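Local coordinates for protein Alpha/beta hydrolase (Pseudomonas aeruginosa PAO1, PDB 4R1D) that binds calcium and is probably a lipase of the alpha/beta-hydrolase family, a type VI secretion effector complexed with its immunity protein Tli4, at residues H293-Y298 with L459-N464; H438-L443 with P476-G481. All blocks are in the same frame, centred on the assembly; numbering follows the deposited sequence.

Contact 1 of 2, residues H293-Y298 with L459-N464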
loop_
_atom_site.group_PDB
_atom_site.type_symbol
_atom_site.label_atom_id
_atom_site.label_comp_id
_atom_site.label_asym_id
_atom_site.label_seq_id
_atom_site.Cartn_x
_atom_site.Cartn_y
_atom_site.Cartn_z
ATOM N N HIS A 293 11.921 -8.507 -6.903
ATOM C CA HIS A 293 11.250 -7.290 -7.343
ATOM C C HIS A 293 12.074 -6.030 -7.105
ATOM O O HIS A 293 12.123 -5.162 -7.968
ATOM C CB HIS A 293 9.858 -7.192 -6.712
ATOM C CG HIS A 293 8.997 -8.374 -7.023
ATOM N ND1 HIS A 293 7.894 -8.722 -6.273
ATOM C CD2 HIS A 293 9.100 -9.307 -7.998
ATOM C CE1 HIS A 293 7.346 -9.812 -6.783
ATOM N NE2 HIS A 293 8.060 -10.189 -7.830
ATOM N N MET A 294 12.737 -5.949 -5.953
ATOM C CA MET A 294 13.557 -4.797 -5.636
ATOM C C MET A 294 14.814 -4.721 -6.495
ATOM O O MET A 294 15.325 -3.637 -6.745
ATOM C CB MET A 294 13.920 -4.771 -4.146
ATOM C CG MET A 294 12.717 -4.478 -3.248
ATOM S SD MET A 294 13.169 -4.281 -1.520
ATOM C CE MET A 294 13.932 -2.659 -1.613
ATOM N N ARG A 295 15.313 -5.864 -6.945
ATOM C CA ARG A 295 16.518 -5.843 -7.778
ATOM C C ARG A 295 16.232 -5.849 -9.287
ATOM O O ARG A 295 17.088 -5.427 -10.075
ATOM C CB ARG A 295 17.470 -6.995 -7.404
ATOM C CG ARG A 295 18.080 -6.897 -6.002
ATOM C CD ARG A 295 18.861 -5.620 -5.832
ATOM N NE ARG A 295 19.909 -5.497 -6.844
ATOM C CZ ARG A 295 21.139 -5.992 -6.706
ATOM N NH1 ARG A 295 21.477 -6.639 -5.601
ATOM N NH2 ARG A 295 22.039 -5.826 -7.671
ATOM N N CYS A 296 15.041 -6.293 -9.696
ATOM C CA CYS A 296 14.755 -6.492 -11.126
ATOM C C CYS A 296 13.495 -5.812 -11.655
ATOM O O CYS A 296 13.268 -5.814 -12.864
ATOM C CB CYS A 296 14.603 -7.981 -11.452
ATOM S SG CYS A 296 15.955 -9.044 -10.914
ATOM N N GLY A 297 12.659 -5.292 -10.761
ATOM C CA GLY A 297 11.323 -4.850 -11.139
ATOM C C GLY A 297 10.336 -6.004 -11.121
ATOM O O GLY A 297 10.725 -7.168 -11.054
ATOM N N TYR A 298 9.041 -5.696 -11.167
ATOM C CA TYR A 298 8.046 -6.741 -11.339
ATOM C C TYR A 298 8.083 -7.269 -12.772
ATOM O O TYR A 298 8.483 -6.557 -13.684
ATOM C CB TYR A 298 6.646 -6.213 -11.020
ATOM C CG TYR A 298 6.403 -6.073 -9.541
ATOM C CD1 TYR A 298 7.035 -5.074 -8.795
ATOM C CD2 TYR A 298 5.557 -6.948 -8.882
ATOM C CE1 TYR A 298 6.815 -4.963 -7.431
ATOM C CE2 TYR A 298 5.339 -6.844 -7.526
ATOM C CZ TYR A 298 5.964 -5.858 -6.810
ATOM O OH TYR A 298 5.742 -5.779 -5.452
ATOM N N LEU A 459 31.073 -1.635 -10.954
ATOM C CA LEU A 459 30.127 -2.201 -11.914
ATOM C C LEU A 459 28.682 -2.080 -11.448
ATOM O O LEU A 459 28.373 -2.290 -10.273
ATOM C CB LEU A 459 30.455 -3.670 -12.200
ATOM C CG LEU A 459 31.859 -3.924 -12.746
ATOM C CD1 LEU A 459 32.014 -5.377 -13.163
ATOM C CD2 LEU A 459 32.155 -2.989 -13.911
ATOM N N ASN A 460 27.800 -1.744 -12.381
ATOM C CA ASN A 460 26.381 -1.644 -12.085
ATOM C C ASN A 460 25.572 -2.623 -12.933
ATOM O O ASN A 460 25.978 -2.996 -14.031
ATOM C CB ASN A 460 25.897 -0.212 -12.312
ATOM C CG ASN A 460 26.510 0.777 -11.326
ATOM O OD1 ASN A 460 27.016 0.391 -10.270
ATOM N ND2 ASN A 460 26.459 2.061 -11.668
ATOM N N ASP A 461 24.433 -3.064 -12.415
ATOM C CA ASP A 461 23.577 -3.945 -13.190
ATOM C C ASP A 461 22.636 -3.112 -14.063
ATOM O O ASP A 461 22.738 -1.881 -14.093
ATOM C CB ASP A 461 22.831 -4.923 -12.275
ATOM C CG ASP A 461 21.800 -4.239 -11.390
ATOM O OD1 ASP A 461 21.331 -3.141 -11.745
ATOM O OD2 ASP A 461 21.441 -4.815 -10.346
ATOM N N ASP A 462 21.739 -3.774 -14.782
ATOM C CA ASP A 462 20.807 -3.065 -15.659
ATOM C C ASP A 462 19.461 -2.833 -14.973
ATOM O O ASP A 462 18.471 -2.498 -15.625
ATOM C CB ASP A 462 20.604 -3.836 -16.963
ATOM C CG ASP A 462 19.799 -5.107 -16.773
ATOM O OD1 ASP A 462 19.648 -5.566 -15.614
ATOM O OD2 ASP A 462 19.330 -5.657 -17.786
ATOM N N GLU A 463 19.442 -3.035 -13.659
ATOM C CA GLU A 463 18.230 -2.872 -12.853
ATOM C C GLU A 463 17.111 -3.815 -13.265
ATOM O O GLU A 463 15.968 -3.648 -12.838
ATOM C CB GLU A 463 17.752 -1.407 -12.859
ATOM C CG GLU A 463 18.694 -0.485 -12.089
ATOM C CD GLU A 463 18.151 0.915 -11.878
ATOM O OE1 GLU A 463 16.914 1.079 -11.789
ATOM O OE2 GLU A 463 18.969 1.853 -11.792
ATOM N N ASN A 464 17.452 -4.826 -14.071
ATOM C CA ASN A 464 16.478 -5.802 -14.542
ATOM C C ASN A 464 16.995 -7.251 -14.437
ATOM O O ASN A 464 16.377 -8.174 -14.958
ATOM C CB ASN A 464 16.036 -5.494 -15.989
ATOM C CG ASN A 464 15.026 -4.334 -16.079
ATOM O OD1 ASN A 464 15.199 -3.406 -16.867
ATOM N ND2 ASN A 464 13.960 -4.405 -15.285
HETATM O O HOH W 1 19.314 -3.826 -9.121
HETATM O O HOH W 2 19.287 -6.420 -11.460
#
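The guanidinium of Arg295 meets the carboxylate of Asp461 at its edge: OD2 of Asp461 lies near the guanidinium plane, and NH2 of Arg295 reaches it over 2.9 Å in a nearly straight salt bridge, the two planes turned 34° apart. A water at the same edge accepts from NE of Arg295 and lies 2.6 Å from OD2 of Asp461; it and a second water also reach the carbonyl O of Arg295. A side chain bent at chi2 and chi3 (-59° and -57°) turns NE back to the side of its own carbonyl, where one water bridges the two. Asp461 OD1 is occupied, accepting from N of Glu463 in an Asx turn and from Gln382, while Arg295 NH1 is tied to the carbonyl of Trp375. A second flat group, the amide of Asn464, holds its partner near its own plane: ND2 donates to O of Cys296 over 2.9 Å, approaching from above the carbonyl plane, and also to O of Arg308. Backbone C and O of Asn464 lie against CB of Cys296. The carbonyl of Cys296 stands at the end of helix 289-296, just before Gly297 turns out with positive phi. The amide of Asn464 and the waters thus provide donors for the carbonyls of Cys296 and Arg295 at the helix end, while Asp461 answers the charge of Arg295; the paired charges probably stabilise each other's ionised forms.

Contact 2 of 2, residues H438-L443 with P476-G481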
loop_
_atom_site.group_PDB
_atom_site.type_symbol
_atom_site.label_atom_id
_atom_site.label_comp_id
_atom_site.label_asym_id
_atom_site.label_seq_id
_atom_site.Cartn_x
_atom_site.Cartn_y
_atom_site.Cartn_z
ATOM N N HIS A 438 7.464 -21.412 -9.818
ATOM C CA HIS A 438 8.778 -21.348 -9.176
ATOM C C HIS A 438 8.833 -20.341 -8.031
ATOM O O HIS A 438 9.561 -20.545 -7.054
ATOM C CB HIS A 438 9.900 -21.108 -10.202
ATOM C CG HIS A 438 10.067 -19.678 -10.616
ATOM N ND1 HIS A 438 9.309 -19.096 -11.610
ATOM C CD2 HIS A 438 10.934 -18.723 -10.196
ATOM C CE1 HIS A 438 9.687 -17.839 -11.770
ATOM N NE2 HIS A 438 10.670 -17.589 -10.923
ATOM N N SER A 439 8.073 -19.255 -8.170
ATOM C CA SER A 439 7.857 -18.298 -7.087
ATOM C C SER A 439 9.146 -17.648 -6.569
ATOM O O SER A 439 9.186 -17.190 -5.428
ATOM C CB SER A 439 7.142 -18.984 -5.918
ATOM O OG SER A 439 5.972 -19.678 -6.335
ATOM N N TRP A 440 10.181 -17.603 -7.404
ATOM C CA TRP A 440 11.491 -17.087 -6.993
ATOM C C TRP A 440 11.957 -17.703 -5.680
ATOM O O TRP A 440 12.652 -17.062 -4.881
ATOM C CB TRP A 440 11.463 -15.549 -6.909
ATOM C CG TRP A 440 11.149 -14.967 -8.238
ATOM C CD1 TRP A 440 9.978 -14.388 -8.628
ATOM C CD2 TRP A 440 12.001 -14.971 -9.388
ATOM N NE1 TRP A 440 10.055 -14.011 -9.952
ATOM C CE2 TRP A 440 11.290 -14.357 -10.438
ATOM C CE3 TRP A 440 13.302 -15.424 -9.628
ATOM C CZ2 TRP A 440 11.833 -14.190 -11.708
ATOM C CZ3 TRP A 440 13.844 -15.258 -10.886
ATOM C CH2 TRP A 440 13.111 -14.649 -11.915
ATOM N N ARG A 441 11.600 -18.966 -5.478
ATOM C CA ARG A 441 11.853 -19.627 -4.206
ATOM C C ARG A 441 13.356 -19.763 -3.944
ATOM O O ARG A 441 13.819 -19.558 -2.824
ATOM C CB ARG A 441 11.155 -20.983 -4.176
ATOM C CG ARG A 441 11.262 -21.696 -2.841
ATOM C CD ARG A 441 12.433 -22.704 -2.819
ATOM N NE ARG A 441 12.507 -23.341 -1.515
ATOM C CZ ARG A 441 12.881 -24.601 -1.291
ATOM N NH1 ARG A 441 13.232 -25.399 -2.293
ATOM N NH2 ARG A 441 12.884 -25.056 -0.051
ATOM N N ASP A 442 14.109 -20.133 -4.975
ATOM C CA ASP A 442 15.561 -20.038 -4.914
ATOM C C ASP A 442 15.948 -18.827 -5.715
ATOM O O ASP A 442 15.687 -18.764 -6.917
ATOM C CB ASP A 442 16.242 -21.275 -5.514
ATOM C CG ASP A 442 16.007 -22.521 -4.694
ATOM O OD1 ASP A 442 15.809 -22.395 -3.470
ATOM O OD2 ASP A 442 16.023 -23.633 -5.264
ATOM N N LEU A 443 16.546 -17.848 -5.049
ATOM C CA LEU A 443 16.927 -16.629 -5.713
ATOM C C LEU A 443 18.381 -16.833 -6.097
ATOM O O LEU A 443 19.251 -16.864 -5.233
ATOM C CB LEU A 443 16.771 -15.445 -4.764
ATOM C CG LEU A 443 16.609 -14.058 -5.390
ATOM C CD1 LEU A 443 17.704 -13.803 -6.413
ATOM C CD2 LEU A 443 15.246 -13.937 -6.031
ATOM N N PRO A 476 27.265 -11.986 -13.104
ATOM C CA PRO A 476 26.094 -12.476 -12.369
ATOM C C PRO A 476 24.767 -12.033 -12.976
ATOM O O PRO A 476 24.581 -10.858 -13.325
ATOM C CB PRO A 476 26.278 -11.874 -10.968
ATOM C CG PRO A 476 27.786 -11.797 -10.818
ATOM C CD PRO A 476 28.245 -11.350 -12.199
ATOM N N THR A 477 23.861 -12.997 -13.083
ATOM C CA THR A 477 22.544 -12.783 -13.656
ATOM C C THR A 477 21.518 -13.553 -12.851
ATOM O O THR A 477 21.683 -14.741 -12.560
ATOM C CB THR A 477 22.499 -13.288 -15.112
ATOM O OG1 THR A 477 23.451 -12.561 -15.903
ATOM C CG2 THR A 477 21.101 -13.112 -15.702
ATOM N N ILE A 478 20.431 -12.886 -12.489
ATOM C CA ILE A 478 19.371 -13.597 -11.794
ATOM C C ILE A 478 18.675 -14.552 -12.752
ATOM O O ILE A 478 18.209 -14.152 -13.820
ATOM C CB ILE A 478 18.385 -12.626 -11.123
ATOM C CG1 ILE A 478 19.032 -12.063 -9.848
ATOM C CG2 ILE A 478 17.080 -13.340 -10.799
ATOM C CD1 ILE A 478 18.257 -10.948 -9.142
ATOM N N VAL A 479 18.644 -15.827 -12.384
ATOM C CA VAL A 479 18.023 -16.837 -13.221
ATOM C C VAL A 479 17.012 -17.641 -12.418
ATOM O O VAL A 479 17.152 -17.821 -11.207
ATOM C CB VAL A 479 19.069 -17.804 -13.791
ATOM C CG1 VAL A 479 20.027 -17.067 -14.712
ATOM C CG2 VAL A 479 19.827 -18.485 -12.658
ATOM N N GLN A 480 15.991 -18.124 -13.112
ATOM C CA GLN A 480 14.945 -18.924 -12.508
ATOM C C GLN A 480 15.526 -20.187 -11.873
ATOM O O GLN A 480 16.392 -20.843 -12.462
ATOM C CB GLN A 480 13.934 -19.293 -13.595
ATOM C CG GLN A 480 12.607 -19.810 -13.102
ATOM C CD GLN A 480 11.648 -20.057 -14.248
ATOM O OE1 GLN A 480 11.255 -19.126 -14.954
ATOM N NE2 GLN A 480 11.282 -21.316 -14.453
ATOM N N GLY A 481 15.050 -20.517 -10.671
ATOM C CA GLY A 481 15.422 -21.752 -10.003
ATOM C C GLY A 481 14.653 -22.924 -10.578
ATOM O O GLY A 481 13.985 -22.773 -11.599
HETATM O O HOH W 3 16.039 -17.032 -8.913
#
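Gln480 lays its CG over the centre of the His438 ring, 3.5 Å from the centroid and only 7° off the ring normal, a CH-pi contact made squarely over the face. The two side chains cross at about a right angle, yet the terminal amide lies nearly flat on the imidazole, its plane turned 12° from the ring, with CD 3.7 Å from ND1 of His438. Gln480 CG stands anti to the backbone N (chi1 -165°), which carries it out over the ring, and the chain continues extended through CD. His438 meets the indole edge-on, its NE2 over the middle of one face of Trp440, so the imidazole takes Gln480 on a face and gives an edge to the tryptophan.

Trp440 works mainly through one rim carbon. Its CZ3 comes within 3.8 Å of CG2 of Ile478, obliquely to the ring, and Val479 O lies near the ring plane at the same end. The indole N-H is used by Glu299, and His292 stacks on the ring system. From the other branch of Ile478, CD1 meets CD1 of Leu443 at 4.0 Å, so that one isoleucine touches both aromatic and aliphatic neighbours.

No direct hydrogen bond joins the two segments. A single water spans them instead, donating to O of Asp442 and O of Val479, at 2.7 Å from each. Gly481 packs beside Asp442, whose carboxylate is paired with Arg333 and accepts from N of Leu483.

The whole belongs to the margin of a small mixed sheet, where strand 477-479 runs antiparallel to strand 443-446 as one of its two outer strands: a loop entering one strand is packed by side chains and bridged by water to the chain leaving its neighbour.

Contact 1 and contact 2 lie on the same side of the chain's centre, their centres about 13 Å apart, and they touch: SG of Cys296 packs against CD1 of Ile478 at 3.5 Å. Helix 289-296 is the common element, since its end carries contact 1 while Tyr291 and His292 of its body lie against Leu443 and Trp440 of contact 2. Along the chain the segments alternate, and the loop 459-464 leads on to strand 477-479, with Ile478 bonded through its backbone to Gly465. Both contacts lie away from the calcium site of Glu152, Asp156, Phe202 and Asp203; they join the end of helix 289-296, the loop after helix 450-453 and the edge of the small mixed sheet.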